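Local coordinates for Slr0280 protein (Synechocystis sp., PDB 5H3K) that is of unknown function but belongs to the NAGPA-type phosphodiester glycosidase family, which suggests that it may hydrolyse the glycosidic bond of sugar phosphodiesters, at residues N54-D59 with L144-T149; W67-E72 with L137-N142; Q173-Q178 with V188-S193. All coordinates share one frame; numbering follows the deposited sequence.

All three contacts lie in the first third of the chain, on the same side of its centre. Contacts 1 and 2 have centres about 11 Å apart and share one mixed sheet: strand 55-58 runs into 61-72, and 138-140 into 143-145, so along the sequence contact 2 falls between the two halves of contact 1. The side chains of N54 and N142 are hydrogen-bonded where they meet. Contact 3 follows later in the chain, its centre about 12 Å from contact 1 and 22 Å from contact 2. Contacts 1 and 3 meet through T149-P174 and D59-N191, structural packing that joins the mixed sheet to the hairpin's separate antiparallel sheet.

Contact 1 of 3, residues N54-D59 with L144-T149; sequences NQISID and LVMPNT
A short parallel strand pairing joins 55-58 to 143-145 in the N-terminal mixed sheet, where 55-58 lies between this partner and the antiparallel strand 61-72. L144 reaches both residues that flank I56: its N donates to Q55 O at 3.0 Å, in the plane of that carbonyl, and its O accepts from S57 N at 2.9 Å, the donor standing 28° above the carbonyl plane. One step on, M146 N donates to S57 O at 3.0 Å, in the carbonyl plane and nearer the C=O axis than the other two (C=O...N 160°), and carries the pairing just beyond the strand.

The side chains of I56 and L144 share one face and cross obliquely, I56 CG2 lying 4.1 Å from L144 CB; V65, W67 and L80 cover this side. With CG1 of I56 in the crowded position between backbone N and carbonyl carbon (chi1 61°), CG2 falls anti to that carbon and meets L144. S57 and V145 occupy the other face.

M146 is the main apolar bridge. Its chain, bent at both chi2 and chi3, runs beside I58 in the same direction, with CG 3.7 Å from I58 CG1, while the same CG lies 4.1 Å from I56 CB. L89 of helix 82-89 packs on all three residues. Where the chains part, a water donates to M146 O at 2.8 Å and makes weak bonds to S57 O and D59 N. This alternation, one residue bonded to both neighbours of its opposite number, is characteristic of parallel pairing, here placed within a mixed, largely antiparallel sheet.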
loop_
_atom_site.group_PDB
_atom_site.type_symbol
_atom_site.label_atom_id
_atom_site.label_comp_id
_atom_site.label_asym_id
_atom_site.label_seq_id
_atom_site.Cartn_x
_atom_site.Cartn_y
_atom_site.Cartn_z
ATOM N N ASN A 54 8.609 -16.354 -7.519
ATOM C CA ASN A 54 7.940 -15.541 -6.504
ATOM C C ASN A 54 7.487 -16.355 -5.286
ATOM O O ASN A 54 6.764 -15.848 -4.429
ATOM C CB ASN A 54 6.760 -14.777 -7.125
ATOM C CG ASN A 54 5.686 -15.707 -7.667
ATOM O OD1 ASN A 54 5.894 -16.914 -7.778
ATOM N ND2 ASN A 54 4.531 -15.149 -8.010
ATOM N N GLN A 55 7.926 -17.613 -5.210
ATOM C CA GLN A 55 7.597 -18.483 -4.084
ATOM C C GLN A 55 8.826 -19.198 -3.534
ATOM O O GLN A 55 9.721 -19.586 -4.282
ATOM C CB GLN A 55 6.593 -19.553 -4.516
ATOM C CG GLN A 55 5.363 -19.026 -5.238
ATOM C CD GLN A 55 4.099 -19.311 -4.481
ATOM O OE1 GLN A 55 3.457 -20.343 -4.682
ATOM N NE2 GLN A 55 3.736 -18.403 -3.584
ATOM N N ILE A 56 8.850 -19.385 -2.219
ATOM C CA ILE A 56 9.814 -20.274 -1.589
ATOM C C ILE A 56 9.014 -21.324 -0.842
ATOM O O ILE A 56 7.866 -21.073 -0.452
ATOM C CB ILE A 56 10.790 -19.535 -0.643
ATOM C CG1 ILE A 56 10.049 -18.841 0.502
ATOM C CG2 ILE A 56 11.625 -18.528 -1.427
ATOM C CD1 ILE A 56 10.986 -18.321 1.602
ATOM N N SER A 57 9.594 -22.506 -0.667
ATOM C CA SER A 57 8.903 -23.578 0.035
ATOM C C SER A 57 9.658 -23.947 1.300
ATOM O O SER A 57 10.870 -24.143 1.268
ATOM C CB SER A 57 8.758 -24.798 -0.867
ATOM O OG SER A 57 8.089 -25.827 -0.170
ATOM N N ILE A 58 8.941 -24.015 2.421
ATOM C CA ILE A 58 9.520 -24.404 3.702
ATOM C C ILE A 58 8.629 -25.461 4.351
ATOM O O ILE A 58 7.446 -25.204 4.598
ATOM C CB ILE A 58 9.598 -23.208 4.672
ATOM C CG1 ILE A 58 10.454 -22.079 4.087
ATOM C CG2 ILE A 58 10.152 -23.654 6.008
ATOM C CD1 ILE A 58 10.534 -20.848 4.986
ATOM N N ASP A 59 9.190 -26.635 4.629
ATOM C CA ASP A 59 8.414 -27.741 5.197
ATOM C C ASP A 59 7.142 -28.018 4.378
ATOM O O ASP A 59 6.072 -28.228 4.933
ATOM C CB ASP A 59 8.074 -27.465 6.671
ATOM C CG ASP A 59 7.513 -28.686 7.388
ATOM O OD1 ASP A 59 7.650 -29.807 6.847
ATOM O OD2 ASP A 59 6.942 -28.528 8.492
ATOM N N LEU A 144 11.566 -21.795 -5.006
ATOM C CA LEU A 144 12.868 -22.143 -4.446
ATOM C C LEU A 144 12.655 -22.974 -3.189
ATOM O O LEU A 144 11.987 -22.531 -2.252
ATOM C CB LEU A 144 13.662 -20.882 -4.101
ATOM C CG LEU A 144 15.024 -21.029 -3.402
ATOM C CD1 LEU A 144 16.060 -21.682 -4.315
ATOM C CD2 LEU A 144 15.526 -19.668 -2.948
ATOM N N VAL A 145 13.214 -24.180 -3.150
ATOM C CA VAL A 145 13.023 -25.037 -1.988
ATOM C C VAL A 145 14.076 -24.746 -0.928
ATOM O O VAL A 145 15.274 -24.936 -1.157
ATOM C CB VAL A 145 13.064 -26.536 -2.379
ATOM C CG1 VAL A 145 12.805 -27.412 -1.152
ATOM C CG2 VAL A 145 12.041 -26.820 -3.467
ATOM N N MET A 146 13.631 -24.277 0.234
ATOM C CA MET A 146 14.552 -23.929 1.307
ATOM C C MET A 146 15.116 -25.196 1.952
ATOM O O MET A 146 14.436 -26.223 2.027
ATOM C CB MET A 146 13.872 -23.033 2.349
ATOM C CG MET A 146 13.299 -21.739 1.774
ATOM S SD MET A 146 14.544 -20.732 0.927
ATOM C CE MET A 146 15.657 -20.398 2.285
ATOM N N PRO A 147 16.367 -25.128 2.417
ATOM C CA PRO A 147 17.010 -26.349 2.904
ATOM C C PRO A 147 16.483 -26.748 4.274
ATOM O O PRO A 147 15.984 -25.905 5.023
ATOM C CB PRO A 147 18.485 -25.948 2.999
ATOM C CG PRO A 147 18.455 -24.463 3.271
ATOM C CD PRO A 147 17.234 -23.939 2.557
ATOM N N ASN A 148 16.594 -28.033 4.585
ATOM C CA ASN A 148 16.269 -28.547 5.910
ATOM C C ASN A 148 17.382 -28.192 6.905
ATOM O O ASN A 148 18.530 -28.591 6.731
ATOM C CB ASN A 148 16.092 -30.065 5.818
ATOM C CG ASN A 148 15.392 -30.657 7.028
ATOM O OD1 ASN A 148 14.941 -29.938 7.926
ATOM N ND2 ASN A 148 15.298 -31.985 7.056
ATOM N N THR A 149 17.068 -27.418 7.937
ATOM C CA THR A 149 18.089 -27.104 8.925
ATOM C C THR A 149 18.165 -28.135 10.056
ATOM O O THR A 149 19.052 -28.049 10.912
ATOM C CB THR A 149 17.890 -25.710 9.528
ATOM O OG1 THR A 149 16.748 -25.731 10.390
ATOM C CG2 THR A 149 17.704 -24.668 8.419
HETATM O O HOH W 1 11.913 -27.183 2.616
#

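Contact 2 of 3, residues W67-E72 with L137-N142; sequences WGQWQE and LQAQGN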
loop_
_atom_site.group_PDB
_atom_site.type_symbol
_atom_site.label_atom_id
_atom_site.label_comp_id
_atom_site.label_asym_id
_atom_site.label_seq_id
_atom_site.Cartn_x
_atom_site.Cartn_y
_atom_site.Cartn_z
ATOM N N TRP A 67 12.656 -14.556 -5.364
ATOM C CA TRP A 67 14.013 -15.087 -5.365
ATOM C C TRP A 67 14.587 -15.068 -6.773
ATOM O O TRP A 67 13.850 -15.027 -7.769
ATOM C CB TRP A 67 14.051 -16.512 -4.792
ATOM C CG TRP A 67 13.265 -17.463 -5.607
ATOM C CD1 TRP A 67 11.943 -17.759 -5.471
ATOM C CD2 TRP A 67 13.744 -18.246 -6.709
ATOM N NE1 TRP A 67 11.567 -18.675 -6.423
ATOM C CE2 TRP A 67 12.654 -18.993 -7.193
ATOM C CE3 TRP A 67 14.989 -18.388 -7.330
ATOM C CZ2 TRP A 67 12.770 -19.870 -8.276
ATOM C CZ3 TRP A 67 15.102 -19.263 -8.402
ATOM C CH2 TRP A 67 13.998 -19.985 -8.866
ATOM N N GLY A 68 15.911 -15.072 -6.845
ATOM C CA GLY A 68 16.605 -15.184 -8.114
ATOM C C GLY A 68 17.955 -15.847 -7.914
ATOM O O GLY A 68 18.551 -15.747 -6.838
ATOM N N GLN A 69 18.427 -16.540 -8.945
ATOM C CA GLN A 69 19.739 -17.168 -8.908
ATOM C C GLN A 69 20.562 -16.693 -10.089
ATOM O O GLN A 69 20.038 -16.522 -11.192
ATOM C CB GLN A 69 19.617 -18.699 -8.909
ATOM C CG GLN A 69 19.206 -19.278 -7.569
ATOM C CD GLN A 69 19.062 -20.792 -7.595
ATOM O OE1 GLN A 69 18.689 -21.378 -8.614
ATOM N NE2 GLN A 69 19.361 -21.432 -6.469
ATOM N N TRP A 70 21.850 -16.465 -9.846
ATOM C CA TRP A 70 22.738 -15.985 -10.895
ATOM C C TRP A 70 24.146 -16.552 -10.748
ATOM O O TRP A 70 24.469 -17.197 -9.748
ATOM C CB TRP A 70 22.785 -14.453 -10.910
ATOM C CG TRP A 70 23.382 -13.849 -9.674
ATOM C CD1 TRP A 70 24.681 -13.473 -9.490
ATOM C CD2 TRP A 70 22.699 -13.546 -8.453
ATOM N NE1 TRP A 70 24.848 -12.949 -8.229
ATOM C CE2 TRP A 70 23.648 -12.991 -7.568
ATOM C CE3 TRP A 70 21.380 -13.705 -8.013
ATOM C CZ2 TRP A 70 23.316 -12.580 -6.273
ATOM C CZ3 TRP A 70 21.052 -13.295 -6.724
ATOM C CH2 TRP A 70 22.016 -12.742 -5.873
ATOM N N GLN A 71 24.976 -16.295 -11.758
ATOM C CA GLN A 71 26.363 -16.747 -11.780
ATOM C C GLN A 71 27.312 -15.647 -11.331
ATOM O O GLN A 71 27.285 -14.535 -11.861
ATOM C CB GLN A 71 26.744 -17.164 -13.200
ATOM C CG GLN A 71 26.557 -18.630 -13.511
ATOM C CD GLN A 71 27.781 -19.214 -14.192
ATOM O OE1 GLN A 71 28.686 -19.718 -13.526
ATOM N NE2 GLN A 71 27.829 -19.123 -15.522
ATOM N N GLU A 72 28.164 -15.957 -10.363
ATOM C CA GLU A 72 29.137 -14.983 -9.894
ATOM C C GLU A 72 30.411 -15.688 -9.428
ATOM O O GLU A 72 30.402 -16.413 -8.429
ATOM C CB GLU A 72 28.543 -14.121 -8.770
ATOM C CG GLU A 72 29.340 -12.865 -8.469
ATOM C CD GLU A 72 28.804 -12.082 -7.281
ATOM O OE1 GLU A 72 27.572 -12.097 -7.045
ATOM O OE2 GLU A 72 29.624 -11.449 -6.580
ATOM N N LEU A 137 21.194 -24.872 -2.643
ATOM C CA LEU A 137 19.822 -24.367 -2.747
ATOM C C LEU A 137 19.230 -24.663 -4.119
ATOM O O LEU A 137 19.749 -24.196 -5.138
ATOM C CB LEU A 137 19.813 -22.852 -2.519
ATOM C CG LEU A 137 20.093 -22.407 -1.086
ATOM C CD1 LEU A 137 20.528 -20.941 -1.004
ATOM C CD2 LEU A 137 18.842 -22.624 -0.287
ATOM N N GLN A 138 18.136 -25.420 -4.154
ATOM C CA GLN A 138 17.603 -25.883 -5.433
ATOM C C GLN A 138 16.221 -25.355 -5.775
ATOM O O GLN A 138 15.294 -25.413 -4.969
ATOM C CB GLN A 138 17.604 -27.417 -5.518
ATOM C CG GLN A 138 18.979 -28.032 -5.750
ATOM C CD GLN A 138 18.924 -29.259 -6.645
ATOM O OE1 GLN A 138 17.850 -29.687 -7.068
ATOM N NE2 GLN A 138 20.086 -29.821 -6.945
ATOM N N ALA A 139 16.098 -24.863 -7.003
ATOM C CA ALA A 139 14.851 -24.309 -7.497
ATOM C C ALA A 139 14.062 -25.362 -8.245
ATOM O O ALA A 139 14.633 -26.231 -8.900
ATOM C CB ALA A 139 15.129 -23.138 -8.401
ATOM N N GLN A 140 12.744 -25.261 -8.159
ATOM C CA GLN A 140 11.851 -26.174 -8.843
ATOM C C GLN A 140 10.827 -25.322 -9.574
ATOM O O GLN A 140 9.695 -25.141 -9.109
ATOM C CB GLN A 140 11.172 -27.080 -7.822
ATOM C CG GLN A 140 10.390 -28.231 -8.406
ATOM C CD GLN A 140 10.304 -29.393 -7.436
ATOM O OE1 GLN A 140 11.170 -29.554 -6.574
ATOM N NE2 GLN A 140 9.257 -30.208 -7.568
ATOM N N GLY A 141 11.240 -24.766 -10.708
ATOM C CA GLY A 141 10.394 -23.858 -11.459
ATOM C C GLY A 141 10.290 -22.511 -10.771
ATOM O O GLY A 141 11.295 -21.824 -10.576
ATOM N N ASN A 142 9.070 -22.145 -10.389
ATOM C CA ASN A 142 8.809 -20.855 -9.774
ATOM C C ASN A 142 9.096 -20.856 -8.264
ATOM O O ASN A 142 9.089 -19.802 -7.615
ATOM C CB ASN A 142 7.364 -20.442 -10.065
ATOM C CG ASN A 142 7.008 -19.102 -9.471
ATOM O OD1 ASN A 142 7.533 -18.069 -9.884
ATOM N ND2 ASN A 142 6.096 -19.106 -8.500
#
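Two alternate side chains of strand 61-72, W67 and Q69, brace the hairpin formed by strands 138-140 and 143-145. The backbones are too far apart for sheet pairing, with W67 CA and N142 CA 8.9 Å apart, so the gap is spanned by side chains that end on main-chain carbonyls.

W67 swings its indole across with CG in the crowded position between backbone N and carbonyl carbon (chi1 63°). The ring meets the hairpin turn edge-on: NE1 donates to N142 O at 3.0 Å, the oxygen lying near the indole plane, although the donor stands 52° above the plane of the N142 carbonyl. Further along the same edge, G141 O comes within 3.4 Å of W67 CZ2. The far end of the six-membered ring presses on A139, whose CB lies 3.4 Å from W67 CH2 and approaches obliquely. The NE1 bond and this methyl contact together should limit rotation of the ring, which also packs against I56 and L80.

Q69 extends straight beyond CG and sets its amide so that L137 O lies in the amide plane, 3.1 Å from NE2. That nitrogen is gripped twice, since it also bonds T78 OG1 on the adjoining strand 75-81, and the two bonds fix the amide's orientation; OE1 lies 4.0 Å from A139 CB.

W70 is instead tied within its own strand, NE1 giving E72 OE1 an almost straight bond (173°), and makes a cation-pi contact with R117. At the hairpin tip, G141 with positive phi followed by N142 has the backbone conformation of a type II' beta turn, characteristic of tight two-residue beta hairpins.

Contact 3 of 3, residues Q173-Q178 with V188-S193; sequences QPAFWQ and VTINAS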
loop_
_atom_site.group_PDB
_atom_site.type_symbol
_atom_site.label_atom_id
_atom_site.label_comp_id
_atom_site.label_asym_id
_atom_site.label_seq_id
_atom_site.Cartn_x
_atom_site.Cartn_y
_atom_site.Cartn_z
ATOM N N GLN A 173 19.449 -26.252 16.286
ATOM C CA GLN A 173 20.044 -25.670 15.084
ATOM C C GLN A 173 19.276 -24.392 14.766
ATOM O O GLN A 173 18.158 -24.197 15.270
ATOM C CB GLN A 173 19.926 -26.631 13.892
ATOM C CG GLN A 173 20.622 -27.982 14.064
ATOM C CD GLN A 173 22.136 -27.854 14.090
ATOM O OE1 GLN A 173 22.695 -26.912 13.523
ATOM N NE2 GLN A 173 22.807 -28.804 14.739
ATOM N N PRO A 174 19.864 -23.519 13.936
ATOM C CA PRO A 174 19.107 -22.360 13.451
ATOM C C PRO A 174 17.833 -22.821 12.757
ATOM O O PRO A 174 17.787 -23.935 12.217
ATOM C CB PRO A 174 20.054 -21.732 12.427
ATOM C CG PRO A 174 21.423 -22.097 12.922
ATOM C CD PRO A 174 21.258 -23.516 13.454
ATOM N N ALA A 175 16.806 -21.979 12.774
ATOM C CA ALA A 175 15.531 -22.356 12.189
ATOM C C ALA A 175 14.861 -21.153 11.544
ATOM O O ALA A 175 14.889 -20.057 12.092
ATOM C CB ALA A 175 14.619 -22.966 13.257
ATOM N N PHE A 176 14.276 -21.357 10.372
ATOM C CA PHE A 176 13.482 -20.305 9.749
ATOM C C PHE A 176 12.215 -20.082 10.566
ATOM O O PHE A 176 11.652 -21.026 11.123
ATOM C CB PHE A 176 13.116 -20.712 8.335
ATOM C CG PHE A 176 14.304 -21.010 7.469
ATOM C CD1 PHE A 176 15.391 -20.148 7.451
ATOM C CD2 PHE A 176 14.345 -22.158 6.695
ATOM C CE1 PHE A 176 16.498 -20.410 6.649
ATOM C CE2 PHE A 176 15.452 -22.432 5.882
ATOM C CZ PHE A 176 16.527 -21.555 5.864
ATOM N N TRP A 177 11.760 -18.838 10.637
ATOM C CA TRP A 177 10.547 -18.538 11.382
ATOM C C TRP A 177 9.840 -17.312 10.818
ATOM O O TRP A 177 10.443 -16.511 10.091
ATOM C CB TRP A 177 10.870 -18.346 12.875
ATOM C CG TRP A 177 11.904 -17.285 13.106
ATOM C CD1 TRP A 177 13.270 -17.444 13.089
ATOM C CD2 TRP A 177 11.661 -15.897 13.362
ATOM N NE1 TRP A 177 13.886 -16.234 13.333
ATOM C CE2 TRP A 177 12.929 -15.279 13.504
ATOM C CE3 TRP A 177 10.503 -15.126 13.490
ATOM C CZ2 TRP A 177 13.054 -13.910 13.766
ATOM C CZ3 TRP A 177 10.638 -13.766 13.748
ATOM C CH2 TRP A 177 11.907 -13.173 13.878
ATOM N N GLN A 178 8.556 -17.179 11.149
ATOM C CA GLN A 178 7.783 -16.002 10.793
ATOM C C GLN A 178 6.813 -15.696 11.927
ATOM O O GLN A 178 6.573 -16.547 12.798
ATOM C CB GLN A 178 7.023 -16.245 9.487
ATOM C CG GLN A 178 6.081 -17.436 9.536
ATOM C CD GLN A 178 5.446 -17.754 8.181
ATOM O OE1 GLN A 178 4.307 -17.368 7.909
ATOM N NE2 GLN A 178 6.182 -18.463 7.333
ATOM N N VAL A 188 3.754 -17.362 16.265
ATOM C CA VAL A 188 5.097 -17.540 15.743
ATOM C C VAL A 188 5.173 -18.933 15.123
ATOM O O VAL A 188 4.908 -19.937 15.792
ATOM C CB VAL A 188 6.160 -17.387 16.871
ATOM C CG1 VAL A 188 7.557 -17.696 16.340
ATOM C CG2 VAL A 188 6.121 -15.994 17.468
ATOM N N THR A 189 5.503 -19.005 13.835
ATOM C CA THR A 189 5.684 -20.294 13.177
ATOM C C THR A 189 7.178 -20.513 13.034
ATOM O O THR A 189 7.892 -19.631 12.542
ATOM C CB THR A 189 5.021 -20.335 11.783
ATOM O OG1 THR A 189 3.639 -19.977 11.895
ATOM C CG2 THR A 189 5.122 -21.727 11.167
ATOM N N ILE A 190 7.652 -21.670 13.487
ATOM C CA ILE A 190 9.072 -22.017 13.399
ATOM C C ILE A 190 9.249 -23.363 12.710
ATOM O O ILE A 190 8.567 -24.339 13.043
ATOM C CB ILE A 190 9.713 -22.151 14.786
ATOM C CG1 ILE A 190 9.340 -20.976 15.675
ATOM C CG2 ILE A 190 11.232 -22.287 14.669
ATOM C CD1 ILE A 190 8.619 -21.412 16.922
ATOM N N ASN A 191 10.169 -23.424 11.752
ATOM C CA ASN A 191 10.475 -24.681 11.092
ATOM C C ASN A 191 11.440 -25.483 11.965
ATOM O O ASN A 191 12.594 -25.710 11.594
ATOM C CB ASN A 191 11.057 -24.442 9.691
ATOM C CG ASN A 191 11.381 -25.751 8.943
ATOM O OD1 ASN A 191 12.314 -25.799 8.135
ATOM N ND2 ASN A 191 10.614 -26.811 9.215
ATOM N N ALA A 192 10.959 -25.877 13.141
ATOM C CA ALA A 192 11.709 -26.716 14.074
ATOM C C ALA A 192 10.701 -27.642 14.735
ATOM O O ALA A 192 9.611 -27.205 15.105
ATOM C CB ALA A 192 12.408 -25.865 15.132
ATOM N N SER A 193 11.063 -28.912 14.885
ATOM C CA SER A 193 10.153 -29.905 15.445
ATOM C C SER A 193 10.211 -29.841 16.959
ATOM O O SER A 193 11.230 -29.462 17.532
ATOM C CB SER A 193 10.528 -31.306 14.965
ATOM O OG SER A 193 11.811 -31.669 15.440
HETATM O O HOH W 2 14.358 -24.151 9.678
HETATM O O HOH W 3 3.254 -17.225 12.080
#
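The open end of the beta hairpin 177-182/185-190 forms this contact, with 177-182 an outermost strand of a four-stranded antiparallel sheet. Backbone bonds set the register. Q178 and T189 are a hydrogen-bonded pair: Q178 N donates to T189 O and T189 N to Q178 O, each at 2.9 Å and in the carbonyl plane. W177 and I190 form the neighbouring non-hydrogen-bonded pair. Beyond it, N191 N sits almost on the extended C=O axis of F176, and its bond to F176 O is nearly straight (175°).

Side-chain packing adds to these bonds. W177 and I190 share a face directed at L259 of the facing sheet, as in a beta sandwich; their touch is at the base of the side chains, W177 CB lying 4.1 Å from I190 CG1, since both tips lead away from the opposite strand. The methyl of A175 lies against the other branch of the isoleucine, 3.7 Å from I190 CG2. On the opposite face Q178 and T189 run side by side in the same direction, with Q178 CG 3.8 Å from T189 CB.

Where the strands part, N191 centres an inverse gamma turn, with a weak A192 N to I190 O bond, and its ND2 is bonded to S235 OG. One water spans the gap, accepting from F176 N at 2.9 Å and donating to N191 O at 3.0 Å.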